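Local atomic coordinates of 5'-nucleotidase SurE (PDB entry 2WQK), a protein that probably hydrolyses nucleoside 5'-monophosphates to nucleosides and phosphate with the help of a divalent metal cation. Residues F4-D9 against P15-L20; A19-L24 against T59-V64; K25-V30 against I145-L150; I138-V143 against L167-I172. One frame throughout, in Å; residues are numbered along the deposited sequence. Where two conformers were deposited one is given.

Contact 1 (F4-D9 against P15-L20)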
loop_
_atom_site.group_PDB
_atom_site.type_symbol
_atom_site.label_atom_id
_atom_site.label_comp_id
_atom_site.label_asym_id
_atom_site.label_seq_id
_atom_site.Cartn_x
_atom_site.Cartn_y
_atom_site.Cartn_z
ATOM N N PHE A 4 16.474 -23.996 -14.568
ATOM C CA PHE A 4 15.947 -22.634 -14.746
ATOM C C PHE A 4 15.408 -22.133 -13.424
ATOM O O PHE A 4 14.700 -22.841 -12.728
ATOM C CB PHE A 4 14.812 -22.621 -15.764
ATOM C CG PHE A 4 15.088 -23.479 -16.965
ATOM C CD1 PHE A 4 16.135 -23.188 -17.797
ATOM C CD2 PHE A 4 14.315 -24.609 -17.239
ATOM C CE1 PHE A 4 16.420 -23.973 -18.887
ATOM C CE2 PHE A 4 14.611 -25.382 -18.344
ATOM C CZ PHE A 4 15.653 -25.067 -19.146
ATOM N N LEU A 5 15.719 -20.861 -13.103
ATOM C CA LEU A 5 15.116 -20.182 -11.964
ATOM C C LEU A 5 14.011 -19.299 -12.575
ATOM O O LEU A 5 14.312 -18.392 -13.352
ATOM C CB LEU A 5 16.153 -19.320 -11.239
ATOM C CG LEU A 5 15.618 -18.487 -10.066
ATOM C CD1 LEU A 5 14.914 -19.351 -9.078
ATOM C CD2 LEU A 5 16.755 -17.675 -9.401
ATOM N N LEU A 6 12.765 -19.600 -12.229
ATOM C CA LEU A 6 11.590 -18.967 -12.813
ATOM C C LEU A 6 10.887 -18.161 -11.747
ATOM O O LEU A 6 10.523 -18.672 -10.674
ATOM C CB LEU A 6 10.644 -20.057 -13.351
ATOM C CG LEU A 6 9.284 -19.604 -13.896
ATOM C CD1 LEU A 6 9.421 -18.557 -15.001
ATOM C CD2 LEU A 6 8.440 -20.789 -14.379
ATOM N N VAL A 7 10.680 -16.876 -12.054
ATOM C CA VAL A 7 10.036 -15.938 -11.144
ATOM C C VAL A 7 8.926 -15.239 -11.920
ATOM O O VAL A 7 8.807 -15.377 -13.142
ATOM C CB VAL A 7 11.048 -14.894 -10.594
ATOM C CG1 VAL A 7 12.253 -15.621 -9.989
ATOM C CG2 VAL A 7 11.472 -13.888 -11.682
ATOM N N ASN A 8 8.114 -14.466 -11.205
ATOM C CA ASN A 8 7.184 -13.567 -11.874
ATOM C C ASN A 8 6.833 -12.403 -10.937
ATOM O O ASN A 8 7.407 -12.286 -9.844
ATOM C CB ASN A 8 5.933 -14.265 -12.412
ATOM C CG ASN A 8 4.874 -14.533 -11.330
ATOM O OD1 ASN A 8 5.163 -14.478 -10.133
ATOM N ND2 ASN A 8 3.643 -14.875 -11.760
ATOM N N ASP A 9 5.912 -11.562 -11.402
ATOM C CA ASP A 9 5.410 -10.442 -10.609
ATOM C C ASP A 9 3.939 -10.576 -10.198
ATOM O O ASP A 9 3.452 -9.788 -9.404
ATOM C CB ASP A 9 5.604 -9.129 -11.411
ATOM C CG ASP A 9 5.683 -7.906 -10.540
ATOM O OD1 ASP A 9 6.115 -7.961 -9.379
ATOM O OD2 ASP A 9 5.274 -6.862 -11.060
ATOM N N PRO A 15 -1.827 -18.020 -13.755
ATOM C CA PRO A 15 -1.797 -18.971 -14.874
ATOM C C PRO A 15 -0.546 -18.821 -15.779
ATOM O O PRO A 15 -0.087 -19.764 -16.401
ATOM C CB PRO A 15 -3.062 -18.635 -15.661
ATOM C CG PRO A 15 -3.397 -17.237 -15.247
ATOM C CD PRO A 15 -3.008 -17.134 -13.812
ATOM N N GLY A 16 0.032 -17.620 -15.853
ATOM C CA GLY A 16 1.172 -17.392 -16.724
ATOM C C GLY A 16 2.426 -18.106 -16.237
ATOM O O GLY A 16 3.157 -18.659 -17.044
ATOM N N ILE A 17 2.715 -18.027 -14.945
ATOM C CA ILE A 17 3.929 -18.656 -14.407
ATOM C C ILE A 17 3.748 -20.176 -14.435
ATOM O O ILE A 17 4.675 -20.914 -14.733
ATOM C CB ILE A 17 4.349 -18.141 -13.005
ATOM C CG1 ILE A 17 5.780 -18.529 -12.726
ATOM C CG2 ILE A 17 3.374 -18.506 -11.901
ATOM C CD1 ILE A 17 6.342 -18.065 -11.432
ATOM N N ASN A 18 2.533 -20.614 -14.141
ATOM C CA ASN A 18 2.302 -22.073 -14.102
ATOM C C ASN A 18 2.346 -22.681 -15.508
ATOM O O ASN A 18 2.914 -23.771 -15.695
ATOM C CB ASN A 18 1.051 -22.373 -13.344
ATOM C CG ASN A 18 1.264 -22.242 -11.863
ATOM O OD1 ASN A 18 1.868 -23.138 -11.233
ATOM N ND2 ASN A 18 0.852 -21.080 -11.285
ATOM N N ALA A 19 1.781 -21.979 -16.495
ATOM C CA ALA A 19 1.867 -22.457 -17.884
ATOM C C ALA A 19 3.318 -22.591 -18.323
ATOM O O ALA A 19 3.712 -23.567 -18.982
ATOM C CB ALA A 19 1.095 -21.557 -18.874
ATOM N N LEU A 20 4.121 -21.581 -17.997
ATOM C CA LEU A 20 5.506 -21.591 -18.420
ATOM C C LEU A 20 6.260 -22.717 -17.696
ATOM O O LEU A 20 7.062 -23.422 -18.314
ATOM C CB LEU A 20 6.139 -20.218 -18.177
ATOM C CG LEU A 20 7.555 -20.008 -18.681
ATOM C CD1 LEU A 20 7.730 -20.381 -20.161
ATOM C CD2 LEU A 20 7.975 -18.552 -18.374
#

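Contact 2 (A19-L24 against T59-V64)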
loop_
_atom_site.group_PDB
_atom_site.type_symbol
_atom_site.label_atom_id
_atom_site.label_comp_id
_atom_site.label_asym_id
_atom_site.label_seq_id
_atom_site.Cartn_x
_atom_site.Cartn_y
_atom_site.Cartn_z
ATOM N N ALA A 19 1.781 -21.979 -16.495
ATOM C CA ALA A 19 1.867 -22.457 -17.884
ATOM C C ALA A 19 3.318 -22.591 -18.323
ATOM O O ALA A 19 3.712 -23.567 -18.982
ATOM C CB ALA A 19 1.095 -21.557 -18.874
ATOM N N LEU A 20 4.121 -21.581 -17.997
ATOM C CA LEU A 20 5.506 -21.591 -18.420
ATOM C C LEU A 20 6.260 -22.717 -17.696
ATOM O O LEU A 20 7.062 -23.422 -18.314
ATOM C CB LEU A 20 6.139 -20.218 -18.177
ATOM C CG LEU A 20 7.555 -20.008 -18.681
ATOM C CD1 LEU A 20 7.730 -20.381 -20.161
ATOM C CD2 LEU A 20 7.975 -18.552 -18.374
ATOM N N ARG A 21 6.016 -22.860 -16.389
ATOM C CA ARG A 21 6.656 -23.905 -15.588
ATOM C C ARG A 21 6.395 -25.272 -16.229
ATOM O O ARG A 21 7.304 -26.072 -16.428
ATOM C CB ARG A 21 6.124 -23.909 -14.175
ATOM C CG ARG A 21 6.695 -25.018 -13.335
ATOM C CD ARG A 21 5.983 -25.079 -12.037
ATOM N NE ARG A 21 6.550 -26.154 -11.248
ATOM C CZ ARG A 21 5.846 -27.108 -10.664
ATOM N NH1 ARG A 21 4.509 -27.128 -10.692
ATOM N NH2 ARG A 21 6.499 -28.015 -9.981
ATOM N N GLU A 22 5.131 -25.528 -16.499
ATOM C CA GLU A 22 4.750 -26.849 -17.059
ATOM C C GLU A 22 5.450 -27.155 -18.385
ATOM O O GLU A 22 5.976 -28.279 -18.607
ATOM C CB GLU A 22 3.220 -26.914 -17.136
ATOM C CG GLU A 22 2.556 -26.955 -15.749
ATOM C CD GLU A 22 3.034 -28.097 -14.808
ATOM O OE1 GLU A 22 3.302 -29.215 -15.271
ATOM O OE2 GLU A 22 3.143 -27.862 -13.568
ATOM N N ALA A 23 5.423 -26.192 -19.297
ATOM C CA ALA A 23 6.071 -26.342 -20.596
ATOM C C ALA A 23 7.577 -26.542 -20.527
ATOM O O ALA A 23 8.156 -27.325 -21.302
ATOM C CB ALA A 23 5.691 -25.176 -21.535
ATOM N N LEU A 24 8.214 -25.840 -19.591
ATOM C CA LEU A 24 9.669 -25.906 -19.474
ATOM C C LEU A 24 10.224 -27.222 -18.949
ATOM O O LEU A 24 11.409 -27.495 -19.111
ATOM C CB LEU A 24 10.184 -24.805 -18.545
ATOM C CG LEU A 24 10.173 -23.391 -19.124
ATOM C CD1 LEU A 24 10.392 -22.451 -17.959
ATOM C CD2 LEU A 24 11.271 -23.272 -20.185
ATOM N N THR A 59 7.990 -29.429 -4.177
ATOM C CA THR A 59 9.364 -29.614 -4.595
ATOM C C THR A 59 9.711 -28.547 -5.627
ATOM O O THR A 59 8.939 -28.329 -6.555
ATOM C CB THR A 59 9.565 -31.009 -5.156
ATOM O OG1 THR A 59 9.204 -31.908 -4.115
ATOM C CG2 THR A 59 10.972 -31.264 -5.546
ATOM N N ASP A 60 10.826 -27.859 -5.381
ATOM C CA ASP A 60 11.314 -26.833 -6.308
ATOM C C ASP A 60 10.277 -25.727 -6.580
ATOM O O ASP A 60 10.281 -25.169 -7.669
ATOM C CB ASP A 60 11.730 -27.445 -7.650
ATOM C CG ASP A 60 12.939 -28.343 -7.530
ATOM O OD1 ASP A 60 13.773 -28.077 -6.652
ATOM O OD2 ASP A 60 13.032 -29.293 -8.356
ATOM N N PHE A 61 9.412 -25.431 -5.615
ATOM C CA PHE A 61 8.364 -24.426 -5.834
ATOM C C PHE A 61 8.181 -23.666 -4.519
ATOM O O PHE A 61 7.656 -24.212 -3.528
ATOM C CB PHE A 61 7.098 -25.132 -6.311
ATOM C CG PHE A 61 6.091 -24.251 -6.947
ATOM C CD1 PHE A 61 5.701 -24.432 -8.258
ATOM C CD2 PHE A 61 5.517 -23.222 -6.245
ATOM C CE1 PHE A 61 4.771 -23.596 -8.853
ATOM C CE2 PHE A 61 4.539 -22.418 -6.844
ATOM C CZ PHE A 61 4.187 -22.595 -8.124
ATOM N N TYR A 62 8.625 -22.410 -4.529
ATOM C CA TYR A 62 8.690 -21.599 -3.308
ATOM C C TYR A 62 8.011 -20.269 -3.540
ATOM O O TYR A 62 7.959 -19.768 -4.666
ATOM C CB TYR A 62 10.129 -21.290 -2.950
ATOM C CG TYR A 62 10.896 -22.513 -2.544
ATOM C CD1 TYR A 62 11.041 -22.850 -1.186
ATOM C CD2 TYR A 62 11.467 -23.328 -3.511
ATOM C CE1 TYR A 62 11.747 -24.003 -0.818
ATOM C CE2 TYR A 62 12.143 -24.500 -3.147
ATOM C CZ TYR A 62 12.295 -24.812 -1.805
ATOM O OH TYR A 62 12.986 -25.976 -1.484
ATOM N N THR A 63 7.474 -19.719 -2.464
ATOM C CA THR A 63 6.982 -18.351 -2.537
ATOM C C THR A 63 7.672 -17.491 -1.500
ATOM O O THR A 63 7.959 -17.932 -0.381
ATOM C CB THR A 63 5.442 -18.261 -2.353
ATOM O OG1 THR A 63 4.998 -16.909 -2.575
ATOM C CG2 THR A 63 4.933 -18.785 -0.978
ATOM N N VAL A 64 7.901 -16.234 -1.900
ATOM C CA VAL A 64 8.448 -15.233 -1.008
ATOM C C VAL A 64 7.283 -14.278 -0.641
ATOM O O VAL A 64 6.664 -13.641 -1.503
ATOM C CB VAL A 64 9.636 -14.425 -1.626
ATOM C CG1 VAL A 64 10.179 -13.431 -0.585
ATOM C CG2 VAL A 64 10.763 -15.338 -2.108
HETATM O O HOH W 1 8.976 -26.096 -9.957
HETATM O O HOH W 2 6.697 -29.251 -7.553
#

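Contact 3 (K25-V30 against I145-L150)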
loop_
_atom_site.group_PDB
_atom_site.type_symbol
_atom_site.label_atom_id
_atom_site.label_comp_id
_atom_site.label_asym_id
_atom_site.label_seq_id
_atom_site.Cartn_x
_atom_site.Cartn_y
_atom_site.Cartn_z
ATOM N N LYS A 25 9.358 -27.995 -18.291
ATOM C CA LYS A 25 9.844 -29.261 -17.718
ATOM C C LYS A 25 10.548 -30.163 -18.739
ATOM O O LYS A 25 11.399 -30.965 -18.353
ATOM C CB LYS A 25 8.696 -30.024 -17.045
ATOM C CG LYS A 25 8.110 -29.355 -15.847
ATOM C CD LYS A 25 6.819 -30.101 -15.399
ATOM C CE LYS A 25 6.360 -29.707 -14.010
ATOM N NZ LYS A 25 5.192 -30.551 -13.515
ATOM N N SER A 26 10.132 -30.103 -20.002
ATOM C CA SER A 26 10.760 -30.950 -21.020
ATOM C C SER A 26 12.180 -30.526 -21.375
ATOM O O SER A 26 12.922 -31.278 -22.022
ATOM C CB SER A 26 9.917 -31.044 -22.282
ATOM O OG SER A 26 9.805 -29.766 -22.861
ATOM N N LEU A 27 12.580 -29.318 -20.957
ATOM C CA LEU A 27 13.964 -28.861 -21.226
ATOM C C LEU A 27 14.934 -28.990 -20.042
ATOM O O LEU A 27 16.150 -28.888 -20.209
ATOM C CB LEU A 27 13.991 -27.392 -21.683
ATOM C CG LEU A 27 13.176 -27.139 -22.920
ATOM C CD1 LEU A 27 13.309 -25.617 -23.309
ATOM C CD2 LEU A 27 13.552 -27.994 -24.112
ATOM N N GLY A 28 14.403 -29.101 -18.834
ATOM C CA GLY A 28 15.279 -29.157 -17.658
ATOM C C GLY A 28 14.467 -29.034 -16.375
ATOM O O GLY A 28 13.273 -29.260 -16.384
ATOM N N ARG A 29 15.166 -28.709 -15.292
ATOM C CA ARG A 29 14.527 -28.583 -13.990
ATOM C C ARG A 29 14.133 -27.145 -13.769
ATOM O O ARG A 29 14.952 -26.247 -13.915
ATOM C CB ARG A 29 15.444 -28.986 -12.867
ATOM C CG ARG A 29 14.790 -28.903 -11.494
ATOM C CD ARG A 29 15.815 -29.080 -10.383
ATOM N NE ARG A 29 16.568 -30.328 -10.549
ATOM C CZ ARG A 29 16.103 -31.538 -10.209
ATOM N NH1 ARG A 29 14.915 -31.674 -9.632
ATOM N NH2 ARG A 29 16.864 -32.611 -10.409
ATOM N N VAL A 30 12.850 -26.968 -13.436
ATOM C CA VAL A 30 12.304 -25.621 -13.212
ATOM C C VAL A 30 12.226 -25.426 -11.719
ATOM O O VAL A 30 11.506 -26.147 -11.035
ATOM C CB VAL A 30 10.877 -25.434 -13.818
ATOM C CG1 VAL A 30 10.472 -23.984 -13.668
ATOM C CG2 VAL A 30 10.833 -25.926 -15.296
ATOM N N ILE A 145 11.848 -20.582 -27.729
ATOM C CA ILE A 145 12.915 -19.591 -27.540
ATOM C C ILE A 145 13.972 -20.081 -26.561
ATOM O O ILE A 145 15.162 -19.972 -26.846
ATOM C CB ILE A 145 12.286 -18.214 -27.138
ATOM C CG1 ILE A 145 11.488 -17.621 -28.320
ATOM C CG2 ILE A 145 13.357 -17.276 -26.595
ATOM C CD1 ILE A 145 10.675 -16.417 -27.932
ATOM N N VAL A 146 13.527 -20.622 -25.424
ATOM C CA VAL A 146 14.470 -21.137 -24.424
ATOM C C VAL A 146 15.361 -22.223 -25.045
ATOM O O VAL A 146 16.592 -22.236 -24.851
ATOM C CB VAL A 146 13.779 -21.616 -23.135
ATOM C CG1 VAL A 146 14.782 -22.288 -22.215
ATOM C CG2 VAL A 146 13.113 -20.425 -22.423
ATOM N N LYS A 147 14.740 -23.109 -25.829
ATOM C CA LYS A 147 15.540 -24.170 -26.457
ATOM C C LYS A 147 16.660 -23.614 -27.333
ATOM O O LYS A 147 17.832 -24.008 -27.214
ATOM C CB LYS A 147 14.664 -25.136 -27.239
ATOM C CG LYS A 147 15.435 -26.362 -27.660
ATOM C CD LYS A 147 14.517 -27.336 -28.386
ATOM C CE LYS A 147 15.346 -28.568 -28.811
ATOM N NZ LYS A 147 14.513 -29.600 -29.514
ATOM N N LYS A 148 16.327 -22.613 -28.136
ATOM C CA LYS A 148 17.321 -21.983 -28.991
ATOM C C LYS A 148 18.390 -21.235 -28.193
ATOM O O LYS A 148 19.584 -21.307 -28.496
ATOM C CB LYS A 148 16.650 -21.046 -30.007
ATOM C CG LYS A 148 15.747 -21.766 -31.043
ATOM C CD LYS A 148 15.205 -20.763 -32.065
ATOM C CE LYS A 148 14.322 -21.372 -33.164
ATOM N NZ LYS A 148 15.159 -22.034 -34.197
ATOM N N VAL A 149 17.983 -20.545 -27.139
ATOM C CA VAL A 149 18.938 -19.789 -26.352
ATOM C C VAL A 149 19.922 -20.723 -25.640
ATOM O O VAL A 149 21.108 -20.428 -25.485
ATOM C CB VAL A 149 18.189 -18.885 -25.348
ATOM C CG1 VAL A 149 19.138 -18.344 -24.263
ATOM C CG2 VAL A 149 17.502 -17.736 -26.129
ATOM N N LEU A 150 19.417 -21.867 -25.168
ATOM C CA LEU A 150 20.319 -22.810 -24.534
ATOM C C LEU A 150 21.387 -23.303 -25.500
ATOM O O LEU A 150 22.506 -23.592 -25.083
ATOM C CB LEU A 150 19.550 -24.037 -24.053
ATOM C CG LEU A 150 18.722 -23.845 -22.786
ATOM C CD1 LEU A 150 17.744 -25.049 -22.496
ATOM C CD2 LEU A 150 19.605 -23.607 -21.563
#

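Contact 4 (I138-V143 against L167-I172)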
loop_
_atom_site.group_PDB
_atom_site.type_symbol
_atom_site.label_atom_id
_atom_site.label_comp_id
_atom_site.label_asym_id
_atom_site.label_seq_id
_atom_site.Cartn_x
_atom_site.Cartn_y
_atom_site.Cartn_z
ATOM N N ILE A 138 0.797 -19.593 -25.410
ATOM C CA ILE A 138 1.955 -18.704 -25.342
ATOM C C ILE A 138 3.198 -19.435 -24.838
ATOM O O ILE A 138 4.316 -19.207 -25.339
ATOM C CB ILE A 138 1.638 -17.455 -24.479
ATOM C CG1 ILE A 138 0.661 -16.560 -25.246
ATOM C CG2 ILE A 138 2.916 -16.662 -24.090
ATOM C CD1 ILE A 138 0.030 -15.433 -24.422
ATOM N N ALA A 139 3.015 -20.332 -23.869
ATOM C CA ALA A 139 4.164 -21.051 -23.300
ATOM C C ALA A 139 4.891 -21.867 -24.343
ATOM O O ALA A 139 6.092 -22.079 -24.252
ATOM C CB ALA A 139 3.757 -21.948 -22.101
ATOM N N LYS A 140 4.150 -22.344 -25.354
ATOM C CA LYS A 140 4.791 -23.136 -26.408
ATOM C C LYS A 140 5.878 -22.337 -27.139
ATOM O O LYS A 140 6.962 -22.862 -27.388
ATOM C CB LYS A 140 3.754 -23.648 -27.423
ATOM C CG LYS A 140 2.734 -24.583 -26.792
ATOM C CD LYS A 140 1.609 -24.918 -27.768
ATOM C CE LYS A 140 0.597 -25.832 -27.139
ATOM N NZ LYS A 140 -0.573 -26.016 -28.096
ATOM N N VAL A 141 5.605 -21.061 -27.458
ATOM C CA VAL A 141 6.637 -20.306 -28.139
ATOM C C VAL A 141 7.756 -19.901 -27.138
ATOM O O VAL A 141 8.919 -19.855 -27.519
ATOM C CB VAL A 141 6.088 -19.187 -29.018
ATOM C CG1 VAL A 141 5.659 -18.047 -28.199
ATOM C CG2 VAL A 141 7.129 -18.820 -30.111
ATOM N N CYS A 142 7.411 -19.702 -25.866
ATOM C CA CYS A 142 8.460 -19.408 -24.871
ATOM C C CYS A 142 9.485 -20.550 -24.818
ATOM O O CYS A 142 10.707 -20.324 -24.775
ATOM C CB CYS A 142 7.872 -19.134 -23.493
ATOM S SG CYS A 142 6.773 -17.713 -23.452
ATOM N N VAL A 143 8.984 -21.793 -24.809
ATOM C CA VAL A 143 9.869 -22.939 -24.743
ATOM C C VAL A 143 10.713 -23.057 -26.031
ATOM O O VAL A 143 11.878 -23.377 -25.968
ATOM C CB VAL A 143 9.103 -24.208 -24.347
ATOM C CG1 VAL A 143 10.008 -25.431 -24.385
ATOM C CG2 VAL A 143 8.503 -23.989 -22.965
ATOM N N LEU A 167 -2.462 -15.344 -29.307
ATOM C CA LEU A 167 -2.913 -16.171 -30.411
ATOM C C LEU A 167 -2.625 -17.627 -30.134
ATOM O O LEU A 167 -1.714 -17.979 -29.376
ATOM C CB LEU A 167 -2.160 -15.777 -31.675
ATOM C CG LEU A 167 -2.415 -14.394 -32.270
ATOM C CD1 LEU A 167 -1.368 -14.047 -33.334
ATOM C CD2 LEU A 167 -3.820 -14.305 -32.852
ATOM N N ARG A 168 -3.376 -18.510 -30.801
ATOM C CA ARG A 168 -2.970 -19.885 -30.797
ATOM C C ARG A 168 -1.588 -20.031 -31.397
ATOM O O ARG A 168 -1.205 -19.275 -32.298
ATOM C CB ARG A 168 -3.966 -20.741 -31.599
ATOM C CG ARG A 168 -5.296 -20.854 -30.944
ATOM C CD ARG A 168 -6.248 -21.745 -31.772
ATOM N NE ARG A 168 -5.583 -22.970 -32.242
ATOM C CZ ARG A 168 -5.186 -23.219 -33.494
ATOM N NH1 ARG A 168 -5.387 -22.348 -34.486
ATOM N NH2 ARG A 168 -4.582 -24.368 -33.763
ATOM N N TYR A 169 -0.833 -21.015 -30.896
ATOM C CA TYR A 169 0.536 -21.255 -31.337
ATOM C C TYR A 169 0.659 -21.308 -32.848
ATOM O O TYR A 169 1.516 -20.698 -33.448
ATOM C CB TYR A 169 1.060 -22.537 -30.699
ATOM C CG TYR A 169 2.451 -22.978 -31.058
ATOM C CD1 TYR A 169 3.561 -22.244 -30.646
ATOM C CD2 TYR A 169 2.680 -24.189 -31.705
ATOM C CE1 TYR A 169 4.826 -22.658 -30.917
ATOM C CE2 TYR A 169 3.957 -24.613 -31.994
ATOM C CZ TYR A 169 5.038 -23.845 -31.595
ATOM O OH TYR A 169 6.324 -24.284 -31.875
ATOM N N GLU A 170 -0.262 -22.018 -33.485
ATOM C CA GLU A 170 -0.173 -22.177 -34.928
ATOM C C GLU A 170 -0.510 -20.915 -35.714
ATOM O O GLU A 170 -0.219 -20.842 -36.931
ATOM C CB GLU A 170 -1.071 -23.344 -35.369
ATOM C CG GLU A 170 -0.665 -24.663 -34.705
ATOM C CD GLU A 170 -1.229 -24.858 -33.272
ATOM O OE1 GLU A 170 -2.040 -24.033 -32.766
ATOM O OE2 GLU A 170 -0.852 -25.878 -32.654
ATOM N N GLU A 171 -1.139 -19.943 -35.051
ATOM C CA GLU A 171 -1.482 -18.669 -35.668
ATOM C C GLU A 171 -0.389 -17.595 -35.490
ATOM O O GLU A 171 -0.463 -16.555 -36.113
ATOM C CB GLU A 171 -2.783 -18.118 -35.087
ATOM C CG GLU A 171 -4.050 -18.908 -35.473
ATOM C CD GLU A 171 -4.376 -18.823 -36.964
ATOM O OE1 GLU A 171 -3.821 -17.970 -37.701
ATOM O OE2 GLU A 171 -5.221 -19.631 -37.400
ATOM N N ILE A 172 0.601 -17.852 -34.641
ATOM C CA ILE A 172 1.721 -16.893 -34.494
ATOM C C ILE A 172 2.449 -16.836 -35.838
ATOM O O ILE A 172 2.786 -17.890 -36.417
ATOM C CB ILE A 172 2.701 -17.361 -33.399
ATOM C CG1 ILE A 172 2.030 -17.325 -32.028
ATOM C CG2 ILE A 172 4.008 -16.511 -33.426
ATOM C CD1 ILE A 172 1.900 -15.914 -31.387
HETATM O O HOH W 3 0.330 -26.888 -30.768
HETATM O O HOH W 4 -1.776 -25.309 -30.356
#

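Contact 1 (F4-D9 against P15-L20)
A buried strand-to-helix packing joins L6, within strand 3-7, and N8, just beyond its end, to I17 and L20 of helix 15-24. The axes of 4-7 and 15-20 come within 9.5 Å and run nearly antiparallel, at 164°. I17 is central. With CG1 anti to the backbone N (chi1 -163°), its arm reaches down to the strand, where CG1 lies 3.8 Å from L6 CG and the two side chains slide past each other in opposite directions. Its CD1 sits 3.9 Å from V7 C. L6 CD1 meets L20 CD2 at 3.7 Å, one helical turn further on. An alanine in place of L6 would probably open a gap beneath the helix and deprive both I17 and L20 of their main partner on the strand. N8 crosses I17 at about a right angle, its ND2 3.6 Å from I17 CB, while the same amide nitrogen is hydrogen-bonded to G11 O in the connecting loop. This is the first strand and helix of the beta-alpha-beta unit of a Rossmann-like fold, in which the intervening loop carries D10, a ligand of the bound sodium ion.

Contact 2 (A19-L24 against T59-V64)
R21 leaves helix 15-24 to meet F61 at the start of strand 61-64. CB points toward that strand, and with CG anti to the backbone N (chi1 177°) the chain runs extended to NE, lying against V30 and V32 of the intervening strand 29-35. CD is the first atom to touch the phenyl ring, 3.7 Å from F61 CE1. NE follows at 3.6 Å from F61 CD1, and CZ stands equally near that carbon. The guanidinium and ring planes are 86° apart: F61 presents its edge to the guanidinium face, with CD1 over the centre, so the charged group does not cover the ring's pi face. In place of a direct hydrogen bond, water joins the polar atoms. NE donates to a water 2.7 Å away, which donates in turn to D60 O. A second water links NH2, by a weak bond, to T59 O. R21 NH1 lies 3.3 Å from E22 OE2 of the same helix, a salt bridge by charge alone, since the oxygen is well out of the guanidinium plane. The side chain thus spans from the first helix of the Rossmann-like fold to the tight turn of the beta-hairpin 52-64 at the sheet's margin.

Contact 3 (K25-V30 against I145-L150)
L27 and K147 mark the nearest approach of the two backbones, their CA atoms 7.2 Å apart. Residues 25-27 keep helical backbone angles without the regular helical bonds, and the chain then straightens through G28 into strand 29-35. The partner, 145-150, is regular helix, with V149 N bonded to I145 O and L150 N to V146 O. From the connection between helix 15-24 and strand 29-35, L27 points toward this helix. Its CG stands anti to the carbonyl carbon (chi1 -58°), which carries CD1 out onto the helix surface. There CD1 lies 3.8 Å from V146 CG1, the two side chains crossing at a slant, and equally far from the backbone atom K147 N. The same methyl touches K147 CB at 4.2 Å, but the lysine chain is extended and leads its ammonium group away. L150 completes the patch more loosely, its CD1 4.5 Å from L27 CB. F4 of strand 3-7 touches L27, V146 and L150 alike and so ties the group to the sheet. The helix also packs on a second subunit, where I145 meets L247 and V149 meets Y246 of that chain. With no hydrogen bond or salt bridge between the two segments, the contact rests on apolar burial and van der Waals fit, concentrated on one leucine methyl, and has little directional constraint.

Contact 4 (I138-V143 against L167-I172)
The ring of Y169 lies alongside helix 135-152 with one face turned to K140 and its CE1 corner near V141. K140 CB stands 3.9 Å from the ring centroid and 26° off the ring normal, a CH-pi contact shifted toward the rim, where Y169 CD1 is 3.5 Å away. The lysine chain runs obliquely over the ring, and further out K140 CD passes Y169 CB at 3.8 Å. V141 adds a looser apolar touch, CB to Y169 CE1 at 4.2 Å. The ring is directed to the helix because its CG is anti to the backbone N (chi1 178°), and it is fixed at the far end by a hydrogen bond from OH to D144 OD2. Y169 N is hydrogen-bonded to E137 OE1. A leucine in place of Y169 would probably leave K140 without its aromatic cover and D144 without this hydroxyl partner. The chain of K140 runs away from the tyrosine hydroxyl, and its NZ forms a salt bridge with E137 and faces E170 OE2 at 4.6 Å, too far for a direct one. Two waters lie between NZ and that carboxylate, although their very short distances to OE2 make the details doubtful. E170 OE1 is paired with R168 NH2 at 2.8 Å, within a network that E171 joins by a long link. The arrangement docks the short 3-10 turn 169-171, in the connection from strand 158-165 to strand 174-177, onto helix 135-152, which flanks the central sheet of the Rossmann-like alpha/beta domain.

Helix 15-24 belongs to contacts 1 and 2, leads into contact 3 and packs on the helix of contact 4. Contacts 1 and 2 share A19 and L20, and their centres are 6 Å apart. F4 CZ of contact 1 packs 3.8 Å from L27 CB of contact 3. L24 CB of contact 2 lies 3.5 Å from V30 CG2 of contact 3. Contacts 3 and 4 use successive turns of helix 135-152 and meet where L27 CD1 lies 3.5 Å from V143 CG1; L20 CD1 is 3.6 Å from C142 CB. Contact 1 is closest to the metal site: the N8 side chain is about 7 Å from the sodium ion, whereas contacts 3 and 4 lie away from it.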